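Local coordinates for protein SVS_variant_AS1 (Streptomyces sp. CWA1, PDB 6TJA) that probably cyclises geranylgeranyl diphosphate to spiroviolene, as an engineered, ancestrally reconstructed form of a class I terpene cyclase, at residues E18-P23 against F63-A68; L73-L78 against A134-S139; Q111-A116 against A129-A134; T142-R147 against G200-D205; V150-A155 against G188-A193. All blocks are in the same frame, centred on the assembly; numbering follows the deposited sequence.

Interaction 1: residues E18-P23 against F63-A68; sequences ESAIHP and FAPTAA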
# COMPACT_ATOMS: atom_id res chain seq x y z
N GLU A 18 -3.73 29.37 -5.23
CA GLU A 18 -4.79 29.87 -4.39
C GLU A 18 -4.63 29.61 -2.90
O GLU A 18 -4.60 28.51 -2.47
CB GLU A 18 -6.12 29.30 -4.86
CG GLU A 18 -6.45 29.54 -6.31
CD GLU A 18 -5.64 28.74 -7.28
OE1 GLU A 18 -5.49 27.56 -7.12
OE2 GLU A 18 -5.16 29.31 -8.23
N SER A 19 -4.52 30.66 -2.14
CA SER A 19 -4.40 30.55 -0.67
C SER A 19 -5.79 30.78 -0.08
O SER A 19 -6.34 31.85 -0.29
CB SER A 19 -3.39 31.50 -0.13
OG SER A 19 -3.47 31.48 1.28
N ALA A 20 -6.34 29.82 0.65
CA ALA A 20 -7.65 30.01 1.32
C ALA A 20 -7.72 29.09 2.53
O ALA A 20 -7.05 28.03 2.54
CB ALA A 20 -8.79 29.73 0.36
N ILE A 21 -8.56 29.47 3.49
CA ILE A 21 -8.73 28.71 4.75
C ILE A 21 -10.22 28.61 5.10
O ILE A 21 -10.97 29.56 4.83
CB ILE A 21 -7.87 29.35 5.84
CG1 ILE A 21 -7.82 28.44 7.08
CG2 ILE A 21 -8.28 30.80 6.13
CD1 ILE A 21 -6.56 28.62 7.89
N HIS A 22 -10.61 27.46 5.65
CA HIS A 22 -12.03 27.18 5.97
C HIS A 22 -12.56 28.26 6.92
O HIS A 22 -11.92 28.59 7.92
CB HIS A 22 -12.16 25.78 6.55
CG HIS A 22 -13.56 25.28 6.49
ND1 HIS A 22 -14.53 25.77 7.32
CD2 HIS A 22 -14.15 24.36 5.70
CE1 HIS A 22 -15.67 25.15 7.07
NE2 HIS A 22 -15.48 24.31 6.04
N PRO A 23 -13.73 28.88 6.65
CA PRO A 23 -14.29 29.88 7.56
C PRO A 23 -14.59 29.37 8.98
O PRO A 23 -14.69 30.16 9.86
CB PRO A 23 -15.60 30.35 6.90
CG PRO A 23 -15.87 29.39 5.75
CD PRO A 23 -14.54 28.71 5.43
N PHE A 63 -6.43 22.95 3.06
CA PHE A 63 -6.53 21.95 2.01
C PHE A 63 -7.96 21.83 1.52
O PHE A 63 -8.18 21.63 0.39
CB PHE A 63 -6.06 20.59 2.52
CG PHE A 63 -4.60 20.41 2.50
CD1 PHE A 63 -3.78 21.28 3.16
CD2 PHE A 63 -4.04 19.38 1.80
CE1 PHE A 63 -2.43 21.13 3.13
CE2 PHE A 63 -2.68 19.22 1.76
CZ PHE A 63 -1.88 20.09 2.43
N ALA A 64 -8.91 21.99 2.42
CA ALA A 64 -10.32 21.87 2.10
C ALA A 64 -11.09 23.05 2.67
O ALA A 64 -11.87 22.92 3.56
CB ALA A 64 -10.84 20.57 2.66
N PRO A 65 -10.86 24.22 2.12
CA PRO A 65 -11.46 25.40 2.69
C PRO A 65 -12.95 25.63 2.46
O PRO A 65 -13.42 26.58 2.98
CB PRO A 65 -10.61 26.53 2.13
CG PRO A 65 -10.10 26.01 0.85
CD PRO A 65 -10.05 24.53 0.93
N THR A 66 -13.66 24.81 1.70
CA THR A 66 -15.12 24.98 1.50
C THR A 66 -15.85 23.70 1.90
O THR A 66 -17.04 23.59 1.58
CB THR A 66 -15.43 25.44 0.08
OG1 THR A 66 -15.14 24.36 -0.80
CG2 THR A 66 -14.62 26.66 -0.29
N ALA A 67 -15.18 22.80 2.63
CA ALA A 67 -15.78 21.56 3.18
C ALA A 67 -17.12 21.91 3.83
O ALA A 67 -17.13 22.73 4.79
CB ALA A 67 -14.83 20.96 4.19
N ALA A 68 -18.21 21.30 3.34
CA ALA A 68 -19.60 21.67 3.72
C ALA A 68 -19.90 21.14 5.12
O ALA A 68 -20.62 21.82 5.86
CB ALA A 68 -20.57 21.16 2.67
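His-22 and Pro-65 bury the most surface here, and their CA atoms sit only 3.8 Å apart. The imidazole reaches its partner because CG stands anti to the backbone N (chi1 -162°), which swings the ring along the turn formed by Ala-64 to Ala-67. At the far end of the ring NE2 donates to Ala-67 O at 2.6 Å, almost straight at 172°. The carbonyl oxygen lies in the plane of the imidazole and receives the proton on a lone pair, so the bond fixes the rotation of the ring. On the other nitrogen, ND1 pairs with Arg-24 N, which is consistent with a neutral ring protonated at NE2. Ala-64 O meets the ring edge at CD2, and Ala-67 CB packs 3.8 Å from His-22 CD2.

The arrangement belongs to the all-helical terpene synthase fold: the extended chain leading into helix 25-38 is laid across the connection between helices 56-61 and 70-91. That connection makes a type I beta turn, whose own bond from Ala-67 N to Ala-64 O is weak.

Pro-65 works with both its backbone and its ring. Pro-65 O takes a CA-H...O contact from His-22 CA at 3.4 Å, and CD of Pro-23 comes up to the same oxygen. On the ring side, Pro-65 CB lies 3.6 Å from Ile-21 C, while Pro-65 CG meets Ala-20 CB at 4.0 Å. Ala-20 and Pro-65 both also touch His-300 of helix 289-309, which closes over this side of the pair.

Interaction 2: residues L73-L78 against A134-S139; sequences LLATSL and ARRFRS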
# COMPACT_ATOMS: atom_id res chain seq x y z
N LEU A 73 -14.16 17.80 8.06
CA LEU A 73 -12.92 18.59 8.19
C LEU A 73 -12.28 18.25 9.53
O LEU A 73 -11.03 18.27 9.61
CB LEU A 73 -13.22 20.09 8.07
CG LEU A 73 -12.02 21.01 8.23
CD1 LEU A 73 -10.93 20.66 7.21
CD2 LEU A 73 -12.42 22.45 8.10
N LEU A 74 -13.09 17.98 10.56
CA LEU A 74 -12.54 17.61 11.88
C LEU A 74 -11.81 16.27 11.75
O LEU A 74 -10.66 16.20 12.18
CB LEU A 74 -13.65 17.53 12.94
CG LEU A 74 -13.20 16.98 14.30
CD1 LEU A 74 -12.02 17.79 14.83
CD2 LEU A 74 -14.37 16.98 15.28
N ALA A 75 -12.47 15.25 11.21
CA ALA A 75 -11.92 13.88 11.16
C ALA A 75 -10.59 13.89 10.39
O ALA A 75 -9.59 13.35 10.90
CB ALA A 75 -12.94 12.96 10.54
N THR A 76 -10.55 14.53 9.22
CA THR A 76 -9.32 14.60 8.40
C THR A 76 -8.27 15.43 9.16
O THR A 76 -7.13 14.98 9.21
CB THR A 76 -9.65 15.11 7.00
OG1 THR A 76 -10.27 16.39 7.15
CG2 THR A 76 -10.57 14.17 6.25
N SER A 77 -8.66 16.54 9.80
CA SER A 77 -7.71 17.34 10.64
C SER A 77 -7.11 16.47 11.76
O SER A 77 -5.92 16.56 11.99
CB SER A 77 -8.36 18.58 11.18
OG SER A 77 -8.57 19.53 10.15
N LEU A 78 -7.89 15.63 12.43
CA LEU A 78 -7.37 14.72 13.49
C LEU A 78 -6.22 13.86 12.95
O LEU A 78 -5.17 13.75 13.62
CB LEU A 78 -8.51 13.84 14.01
CG LEU A 78 -9.62 14.60 14.74
CD1 LEU A 78 -10.58 13.62 15.38
CD2 LEU A 78 -9.05 15.54 15.79
N ALA A 134 -10.31 6.31 11.96
CA ALA A 134 -10.80 5.35 10.94
C ALA A 134 -12.32 5.20 11.03
O ALA A 134 -12.96 5.12 9.98
CB ALA A 134 -10.11 4.02 11.07
N ARG A 135 -12.86 5.11 12.25
CA ARG A 135 -14.31 4.91 12.50
C ARG A 135 -15.05 6.13 11.91
O ARG A 135 -16.05 5.95 11.16
CB ARG A 135 -14.58 4.71 13.99
CG ARG A 135 -16.05 4.54 14.33
CD ARG A 135 -16.39 4.71 15.81
NE ARG A 135 -15.76 5.90 16.39
CZ ARG A 135 -16.11 7.18 16.17
NH1 ARG A 135 -17.09 7.49 15.33
NH2 ARG A 135 -15.44 8.14 16.78
N ARG A 136 -14.53 7.32 12.18
CA ARG A 136 -15.07 8.57 11.59
C ARG A 136 -15.09 8.44 10.06
O ARG A 136 -16.13 8.72 9.46
CB ARG A 136 -14.25 9.77 12.07
CG ARG A 136 -14.47 10.08 13.55
CD ARG A 136 -13.47 11.04 14.13
NE ARG A 136 -13.63 11.19 15.58
CZ ARG A 136 -14.24 12.19 16.20
NH1 ARG A 136 -14.79 13.20 15.54
NH2 ARG A 136 -14.31 12.19 17.51
N PHE A 137 -13.98 8.03 9.43
CA PHE A 137 -13.85 7.99 7.95
C PHE A 137 -14.90 7.04 7.40
O PHE A 137 -15.46 7.35 6.37
CB PHE A 137 -12.45 7.56 7.52
CG PHE A 137 -11.38 8.62 7.65
CD1 PHE A 137 -11.65 9.85 8.22
CD2 PHE A 137 -10.09 8.35 7.24
CE1 PHE A 137 -10.66 10.81 8.33
CE2 PHE A 137 -9.11 9.31 7.33
CZ PHE A 137 -9.39 10.55 7.86
N ARG A 138 -15.16 5.94 8.09
CA ARG A 138 -16.14 4.92 7.62
C ARG A 138 -17.57 5.41 7.86
O ARG A 138 -18.44 4.94 7.15
CB ARG A 138 -15.92 3.58 8.34
CG ARG A 138 -14.62 2.88 7.95
CD ARG A 138 -14.56 1.42 8.37
NE ARG A 138 -13.39 0.83 7.73
CZ ARG A 138 -12.16 0.73 8.27
NH1 ARG A 138 -11.91 1.16 9.50
NH2 ARG A 138 -11.21 0.15 7.56
N SER A 139 -17.80 6.31 8.82
CA SER A 139 -19.16 6.84 9.14
C SER A 139 -19.69 7.67 7.97
O SER A 139 -20.89 7.58 7.74
CB SER A 139 -19.21 7.63 10.44
OG SER A 139 -18.49 8.86 10.36
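Leu-78 CD1 lies over one face of the Arg-136 guanidinium, 3.8 Å above its plane and displaced toward the rim, while Leu-74 CD2 comes obliquely to NH1. The Phe-137 ring instead uses its edge, with CE1 3.7 Å from Ala-75 C and Thr-76 N close to the ring plane. This is antiparallel helix packing within the alpha-helical terpene synthase fold: the short axes of 73-78 and 134-139 cross at -147°, 9.5 Å apart. Ala-75 faces the other helix directly. Its CB touches both Arg-136 CB and Phe-137 CE1, each at 3.8 Å.

Arg-136 starts with CG anti to the carbonyl carbon and runs extended to NE, so its guanidinium end crosses the two leucine side chains, Leu-78 at about a right angle, while NE pairs with Asp-132 one turn back. Trp-35 of helix 25-38 packs on it too. An alanine here would keep the CB contact with Ala-75 but would probably lose the cover over Leu-74 and Leu-78 and leave Asp-132 without this salt bridge. Phe-137 also meets Phe-149 edge-to-face. Thr-76 sends OG1 back to Arg-72 O, and its CG2 rests 4.0 Å from Phe-137 CE1.

Interaction 3: residues Q111-A116 against A129-A134; sequences QRALEA and ALQDIA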
# COMPACT_ATOMS: atom_id res chain seq x y z
N GLN A 111 -0.92 -0.47 10.41
CA GLN A 111 -1.66 -0.59 9.14
C GLN A 111 -2.85 -1.56 9.36
O GLN A 111 -3.98 -1.19 9.02
CB GLN A 111 -0.70 -0.92 8.00
CG GLN A 111 -1.38 -1.00 6.65
CD GLN A 111 -1.92 0.30 6.11
OE1 GLN A 111 -1.37 1.40 6.36
NE2 GLN A 111 -2.98 0.18 5.31
N ARG A 112 -2.65 -2.71 10.01
CA ARG A 112 -3.73 -3.70 10.23
C ARG A 112 -4.86 -3.08 11.07
O ARG A 112 -6.02 -3.25 10.68
CB ARG A 112 -3.19 -4.98 10.86
CG ARG A 112 -4.24 -6.08 11.00
CD ARG A 112 -4.72 -6.56 9.64
NE ARG A 112 -5.90 -7.40 9.68
CZ ARG A 112 -6.68 -7.66 8.63
NH1 ARG A 112 -6.39 -7.14 7.44
NH2 ARG A 112 -7.72 -8.47 8.76
N ALA A 113 -4.53 -2.34 12.12
CA ALA A 113 -5.50 -1.61 12.99
C ALA A 113 -6.37 -0.66 12.17
O ALA A 113 -7.58 -0.52 12.50
CB ALA A 113 -4.75 -0.86 14.06
N LEU A 114 -5.78 -0.01 11.16
CA LEU A 114 -6.49 0.95 10.27
C LEU A 114 -7.53 0.19 9.42
O LEU A 114 -8.58 0.77 9.17
CB LEU A 114 -5.47 1.67 9.38
CG LEU A 114 -6.05 2.64 8.35
CD1 LEU A 114 -6.91 3.72 9.02
CD2 LEU A 114 -4.94 3.28 7.53
N GLU A 115 -7.22 -1.04 9.02
CA GLU A 115 -8.04 -1.85 8.08
C GLU A 115 -9.01 -2.77 8.83
O GLU A 115 -9.99 -3.17 8.21
CB GLU A 115 -7.13 -2.72 7.20
CG GLU A 115 -6.23 -1.87 6.32
CD GLU A 115 -5.52 -2.56 5.18
OE1 GLU A 115 -6.16 -3.35 4.46
OE2 GLU A 115 -4.33 -2.22 4.96
N ALA A 116 -8.74 -3.07 10.08
CA ALA A 116 -9.55 -3.96 10.87
C ALA A 116 -9.92 -3.36 12.20
O ALA A 116 -9.11 -3.23 13.04
CB ALA A 116 -8.79 -5.24 11.08
N ALA A 129 -6.37 5.82 18.98
CA ALA A 129 -6.54 7.13 18.32
C ALA A 129 -6.76 6.97 16.80
O ALA A 129 -7.74 7.57 16.27
CB ALA A 129 -5.34 8.00 18.63
N LEU A 130 -5.90 6.20 16.12
CA LEU A 130 -6.01 5.95 14.66
C LEU A 130 -7.35 5.27 14.39
O LEU A 130 -7.96 5.57 13.36
CB LEU A 130 -4.85 5.09 14.14
CG LEU A 130 -4.86 4.87 12.62
CD1 LEU A 130 -4.80 6.21 11.88
CD2 LEU A 130 -3.72 3.98 12.16
N GLN A 131 -7.76 4.35 15.26
CA GLN A 131 -8.99 3.54 15.02
C GLN A 131 -10.23 4.43 15.12
O GLN A 131 -11.22 4.13 14.42
CB GLN A 131 -9.04 2.35 15.97
CG GLN A 131 -8.09 1.23 15.56
CD GLN A 131 -8.29 0.00 16.41
OE1 GLN A 131 -8.25 0.09 17.62
NE2 GLN A 131 -8.49 -1.14 15.77
N ASP A 132 -10.18 5.45 15.98
CA ASP A 132 -11.26 6.44 16.16
C ASP A 132 -11.37 7.28 14.88
O ASP A 132 -12.47 7.41 14.33
CB ASP A 132 -10.99 7.37 17.35
CG ASP A 132 -12.14 8.33 17.61
OD1 ASP A 132 -13.24 7.86 18.01
OD2 ASP A 132 -11.97 9.50 17.33
N ILE A 133 -10.23 7.78 14.40
CA ILE A 133 -10.16 8.48 13.09
C ILE A 133 -10.76 7.56 12.04
O ILE A 133 -11.66 8.02 11.35
CB ILE A 133 -8.73 8.91 12.73
CG1 ILE A 133 -8.20 9.99 13.66
CG2 ILE A 133 -8.68 9.34 11.27
CD1 ILE A 133 -6.68 10.08 13.73
N ALA A 134 -10.31 6.31 11.96
CA ALA A 134 -10.80 5.35 10.94
C ALA A 134 -12.32 5.20 11.03
O ALA A 134 -12.96 5.12 9.98
CB ALA A 134 -10.11 4.02 11.07
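From CB, the Gln-131 side chain sets off with CG anti to its own carbonyl carbon (chi1 -76°) and then extends toward the end of helix 100-115. CG passes 3.6 Å from Ala-113 O, and CD follows at 4.0 Å from that same oxygen. At the tip NE2 gives Ala-113 O a weak hydrogen bond of 3.5 Å, bent to 151°, and also lies 4.1 Å from Ala-113 CB. The stronger partner of NE2 is Ala-119 O, beyond the helix.

Beside this polar arm runs an apolar seam. Leu-114, its CG anti to the backbone N, packs CB against Leu-130 CD2 at 4.0 Å and CD1 against Ala-134 CB at 3.8 Å. The short axes of 111-115 and 129-134 run roughly parallel, 33° apart, so this is side-by-side packing of two consecutive helices of the terpene synthase fold. Arg-112 makes a salt bridge to Glu-218 of the second subunit.

The chemistry is thus mixed: aliphatic carbons of Leu-114, Leu-130 and Ala-134 make the apolar part, while the Gln-131 amide, weakly bonded to Ala-113 O in the last turn, probably ties helix 126-140 mainly to the loop after helix 100-115.

Interaction 4: residues T142-R147 against G200-D205; sequences TPTQVR and GAEVPD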
# COMPACT_ATOMS: atom_id res chain seq x y z
N THR A 142 -17.26 6.81 1.50
CA THR A 142 -17.58 5.49 0.89
C THR A 142 -16.44 4.49 1.17
O THR A 142 -15.28 4.85 1.40
CB THR A 142 -17.90 5.63 -0.60
OG1 THR A 142 -16.65 5.92 -1.24
CG2 THR A 142 -18.96 6.68 -0.86
N PRO A 143 -16.77 3.17 1.22
CA PRO A 143 -15.74 2.14 1.28
C PRO A 143 -14.62 2.39 0.25
O PRO A 143 -13.47 2.16 0.58
CB PRO A 143 -16.55 0.84 1.02
CG PRO A 143 -17.99 1.17 1.54
CD PRO A 143 -18.15 2.63 1.19
N THR A 144 -14.96 2.87 -0.95
CA THR A 144 -13.97 3.21 -2.00
C THR A 144 -13.01 4.28 -1.48
O THR A 144 -11.80 4.10 -1.61
CB THR A 144 -14.66 3.67 -3.30
OG1 THR A 144 -15.39 2.56 -3.81
CG2 THR A 144 -13.66 4.12 -4.34
N GLN A 145 -13.53 5.35 -0.90
CA GLN A 145 -12.67 6.47 -0.44
C GLN A 145 -11.82 6.00 0.74
O GLN A 145 -10.63 6.36 0.78
CB GLN A 145 -13.49 7.69 -0.04
CG GLN A 145 -14.21 8.34 -1.21
CD GLN A 145 -15.20 9.35 -0.69
OE1 GLN A 145 -16.02 9.04 0.19
NE2 GLN A 145 -15.09 10.58 -1.18
N VAL A 146 -12.40 5.23 1.65
CA VAL A 146 -11.67 4.62 2.80
C VAL A 146 -10.50 3.77 2.25
O VAL A 146 -9.38 3.90 2.78
CB VAL A 146 -12.59 3.85 3.75
CG1 VAL A 146 -11.82 3.03 4.76
CG2 VAL A 146 -13.54 4.80 4.48
N ARG A 147 -10.70 2.99 1.20
CA ARG A 147 -9.61 2.13 0.68
C ARG A 147 -8.54 3.01 0.05
O ARG A 147 -7.36 2.68 0.20
CB ARG A 147 -10.12 1.09 -0.32
CG ARG A 147 -10.88 -0.06 0.31
CD ARG A 147 -10.14 -0.85 1.39
NE ARG A 147 -9.08 -1.70 0.89
CZ ARG A 147 -8.22 -2.35 1.68
NH1 ARG A 147 -8.30 -2.22 2.99
NH2 ARG A 147 -7.30 -3.14 1.14
N GLY A 200 -16.46 15.46 0.46
CA GLY A 200 -17.62 14.69 0.10
C GLY A 200 -17.79 14.43 -1.37
O GLY A 200 -18.62 13.68 -1.77
N ALA A 201 -16.98 15.07 -2.17
CA ALA A 201 -17.01 14.97 -3.64
C ALA A 201 -16.30 13.66 -4.07
O ALA A 201 -15.12 13.73 -4.38
CB ALA A 201 -16.43 16.25 -4.22
N GLU A 202 -17.01 12.51 -4.13
CA GLU A 202 -16.43 11.20 -4.55
C GLU A 202 -15.95 11.22 -6.02
O GLU A 202 -16.80 11.24 -6.95
CB GLU A 202 -17.39 10.02 -4.35
CG GLU A 202 -16.66 8.67 -4.51
CD GLU A 202 -17.46 7.37 -4.43
OE1 GLU A 202 -18.73 7.41 -4.62
OE2 GLU A 202 -16.83 6.31 -4.18
N VAL A 203 -14.64 11.11 -6.26
CA VAL A 203 -14.07 11.09 -7.65
C VAL A 203 -14.23 9.67 -8.20
O VAL A 203 -13.76 8.73 -7.58
CB VAL A 203 -12.60 11.53 -7.67
CG1 VAL A 203 -12.04 11.65 -9.08
CG2 VAL A 203 -12.40 12.80 -6.87
N PRO A 204 -14.85 9.50 -9.35
CA PRO A 204 -14.98 8.16 -9.91
C PRO A 204 -13.63 7.53 -10.23
O PRO A 204 -12.73 8.21 -10.61
CB PRO A 204 -15.78 8.40 -11.17
CG PRO A 204 -16.40 9.70 -11.00
CD PRO A 204 -15.50 10.50 -10.18
N ASP A 205 -13.50 6.23 -10.05
CA ASP A 205 -12.27 5.48 -10.33
C ASP A 205 -11.61 5.85 -11.67
O ASP A 205 -10.46 6.09 -11.72
CB ASP A 205 -12.54 3.97 -10.34
CG ASP A 205 -12.20 3.26 -9.02
OD1 ASP A 205 -12.09 3.83 -7.95
OD2 ASP A 205 -12.11 2.03 -9.03
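A capping box starts helix 143-169, and the loop after helix 195-199 docks onto it through Glu-202. Within the box Gln-145 N donates to Thr-142 OG1 at 3.2 Å, and Thr-142 N returns a bond of 2.9 Å to Gln-145 OE1, meeting it on a lone pair. Thr-142 holds OG1 in the crowded position between its N and carbonyl carbon (chi1 72°), where the oxygen serves both helix and loop. Thr-142 OG1 gives its proton to Glu-202 OE2 at 3.0 Å, approaching steeply from above the carboxylate plane, 70° out of it. A valine here would lose the hydroxyl, and with it would probably weaken both the helix cap and the hold on Glu-202.

Glu-202 reaches across with its chain extended, CG anti to the backbone N. Its OE2 also lies 3.5 Å from Thr-144 CB, and its aliphatic part runs obliquely past Gln-145, whose NE2 sits 3.7 Å from Glu-202 CA. That NE2 is itself bonded to Glu-196. Farther along, Asp-205 touches Thr-144 CG2 with OD1, pairs with Arg-148, and packs on Thr-144 of the second subunit. Reciprocal side-chain-to-backbone bonds between the N-cap and the third residue after it are what define such a capping box.

Interaction 5: residues V150-A155 against G188-A193; sequences VHAHRA and GEPTFA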
# COMPACT_ATOMS: atom_id res chain seq x y z
N VAL A 150 -6.55 4.10 3.05
CA VAL A 150 -5.84 2.93 3.62
C VAL A 150 -4.57 2.70 2.79
O VAL A 150 -3.50 2.46 3.37
CB VAL A 150 -6.74 1.69 3.66
CG1 VAL A 150 -5.95 0.42 3.84
CG2 VAL A 150 -7.83 1.80 4.72
N HIS A 151 -4.71 2.72 1.47
CA HIS A 151 -3.60 2.38 0.53
C HIS A 151 -2.55 3.51 0.55
O HIS A 151 -1.36 3.22 0.42
CB HIS A 151 -4.17 2.13 -0.87
CG HIS A 151 -4.85 0.82 -1.03
ND1 HIS A 151 -4.35 -0.34 -0.45
CD2 HIS A 151 -5.94 0.45 -1.72
CE1 HIS A 151 -5.15 -1.35 -0.75
NE2 HIS A 151 -6.12 -0.89 -1.54
N ALA A 152 -2.98 4.76 0.65
CA ALA A 152 -2.09 5.93 0.74
C ALA A 152 -1.26 5.82 2.03
O ALA A 152 -0.02 6.10 1.99
CB ALA A 152 -2.88 7.23 0.71
N HIS A 153 -1.91 5.37 3.09
CA HIS A 153 -1.35 5.15 4.39
C HIS A 153 -0.25 4.11 4.41
O HIS A 153 0.76 4.32 4.98
CB HIS A 153 -2.46 4.78 5.34
CG HIS A 153 -2.10 4.86 6.78
ND1 HIS A 153 -1.54 3.81 7.47
CD2 HIS A 153 -2.32 5.82 7.70
CE1 HIS A 153 -1.41 4.14 8.73
NE2 HIS A 153 -1.87 5.35 8.89
N ARG A 154 -0.47 2.98 3.76
CA ARG A 154 0.55 1.98 3.69
C ARG A 154 1.70 2.51 2.85
O ARG A 154 2.80 2.23 3.14
CB ARG A 154 0.07 0.64 3.14
CG ARG A 154 1.20 -0.38 3.11
CD ARG A 154 0.88 -1.85 3.02
NE ARG A 154 -0.40 -2.03 2.46
CZ ARG A 154 -1.43 -2.62 3.01
NH1 ARG A 154 -1.37 -3.24 4.15
NH2 ARG A 154 -2.51 -2.64 2.33
N ALA A 155 1.41 3.30 1.84
CA ALA A 155 2.46 3.85 0.96
C ALA A 155 3.40 4.74 1.80
O ALA A 155 4.62 4.55 1.69
CB ALA A 155 1.85 4.58 -0.21
N GLY A 188 2.49 12.82 2.40
CA GLY A 188 1.67 13.53 1.41
C GLY A 188 0.61 12.63 0.80
O GLY A 188 -0.43 13.16 0.43
N GLU A 189 0.87 11.32 0.65
CA GLU A 189 -0.11 10.40 0.03
C GLU A 189 -1.38 10.39 0.86
O GLU A 189 -2.44 10.69 0.32
CB GLU A 189 0.44 9.00 -0.19
CG GLU A 189 1.38 8.94 -1.37
CD GLU A 189 0.77 8.97 -2.76
OE1 GLU A 189 -0.45 9.09 -2.89
OE2 GLU A 189 1.54 8.86 -3.72
N PRO A 190 -1.34 9.99 2.15
CA PRO A 190 -2.54 9.95 2.98
C PRO A 190 -3.11 11.34 3.30
O PRO A 190 -4.29 11.42 3.51
CB PRO A 190 -2.04 9.19 4.21
CG PRO A 190 -0.60 9.59 4.31
CD PRO A 190 -0.15 9.52 2.88
N THR A 191 -2.29 12.40 3.32
CA THR A 191 -2.76 13.80 3.48
C THR A 191 -3.70 14.18 2.31
O THR A 191 -4.85 14.65 2.55
CB THR A 191 -1.61 14.80 3.63
OG1 THR A 191 -0.84 14.41 4.75
CG2 THR A 191 -2.07 16.22 3.86
N PHE A 192 -3.24 13.99 1.08
CA PHE A 192 -3.95 14.37 -0.16
C PHE A 192 -5.15 13.43 -0.36
O PHE A 192 -6.21 13.88 -0.89
CB PHE A 192 -2.94 14.47 -1.30
CG PHE A 192 -2.18 15.78 -1.29
CD1 PHE A 192 -2.80 16.96 -1.63
CD2 PHE A 192 -0.87 15.85 -0.86
CE1 PHE A 192 -2.12 18.17 -1.63
CE2 PHE A 192 -0.19 17.06 -0.85
CZ PHE A 192 -0.81 18.21 -1.25
N ALA A 193 -5.04 12.18 0.08
CA ALA A 193 -6.11 11.17 -0.09
C ALA A 193 -7.28 11.49 0.86
O ALA A 193 -8.29 10.83 0.72
CB ALA A 193 -5.59 9.75 0.16
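Ala-152 is the middle of the contact. Its CB points into the short helix 188-192 and sits 3.5 Å from both Glu-189 C and Pro-190 N, with Ala-193 CB 3.7 Å from Ala-152 CB. Such a short helix, running between helices 175-185 and 195-199, is consistent with the broken helix G of class I terpene cyclases; here it lies nearly antiparallel to helix 143-169, at 161° and an axis distance of only 7.6 Å. The small side chain of Ala-152, with Ala-193 facing it, permits this closeness.

The ring of Pro-190 packs flush on the backbone of helix 143-169. Its CB reaches His-153 N at 4.0 Å, and the ring also touches Phe-149, Trp-156 and Phe-79, the last on helix 70-91. Glu-189 lays CB beside Ala-152, then bends at chi2 (-75°), and its OE2 pairs with Arg-214 of helix 211-231, outside the two segments, which gives the buried acid a countercharge.

One layer further out, His-153 points its CB away from the short helix and ties ND1 to Gln-111 OE1, which joins helix 100-115 to helix 143-169. The dimer interface lies near too: His-151 stacks on His-151 of the second subunit. Back at the seam, Pro-190 CD rests 3.5 Å from Ala-152 O.

How the interactions relate
Interaction 5 lies deepest, about 8 Å from the chain centre to its own, and is close packing of small side chains on backbone between two helices; the other four sit at 17 to 19 Å. Interactions 2 and 3 share helix 126-140 and Ala-134, and are buried helix packings in which long polar side chains run out from apolar seams. Interactions 1 and 4 are only partly buried and involve loops; each has a single hydrogen bond across it, straight and short in interaction 1, steep to the carboxylate plane in interaction 4, set among packing contacts. Helix 143-169 serves interactions 4 and 5. Glu-115 of interaction 3 pairs with Arg-147 of interaction 4, and interactions 3, 4 and 5 all touch the second subunit.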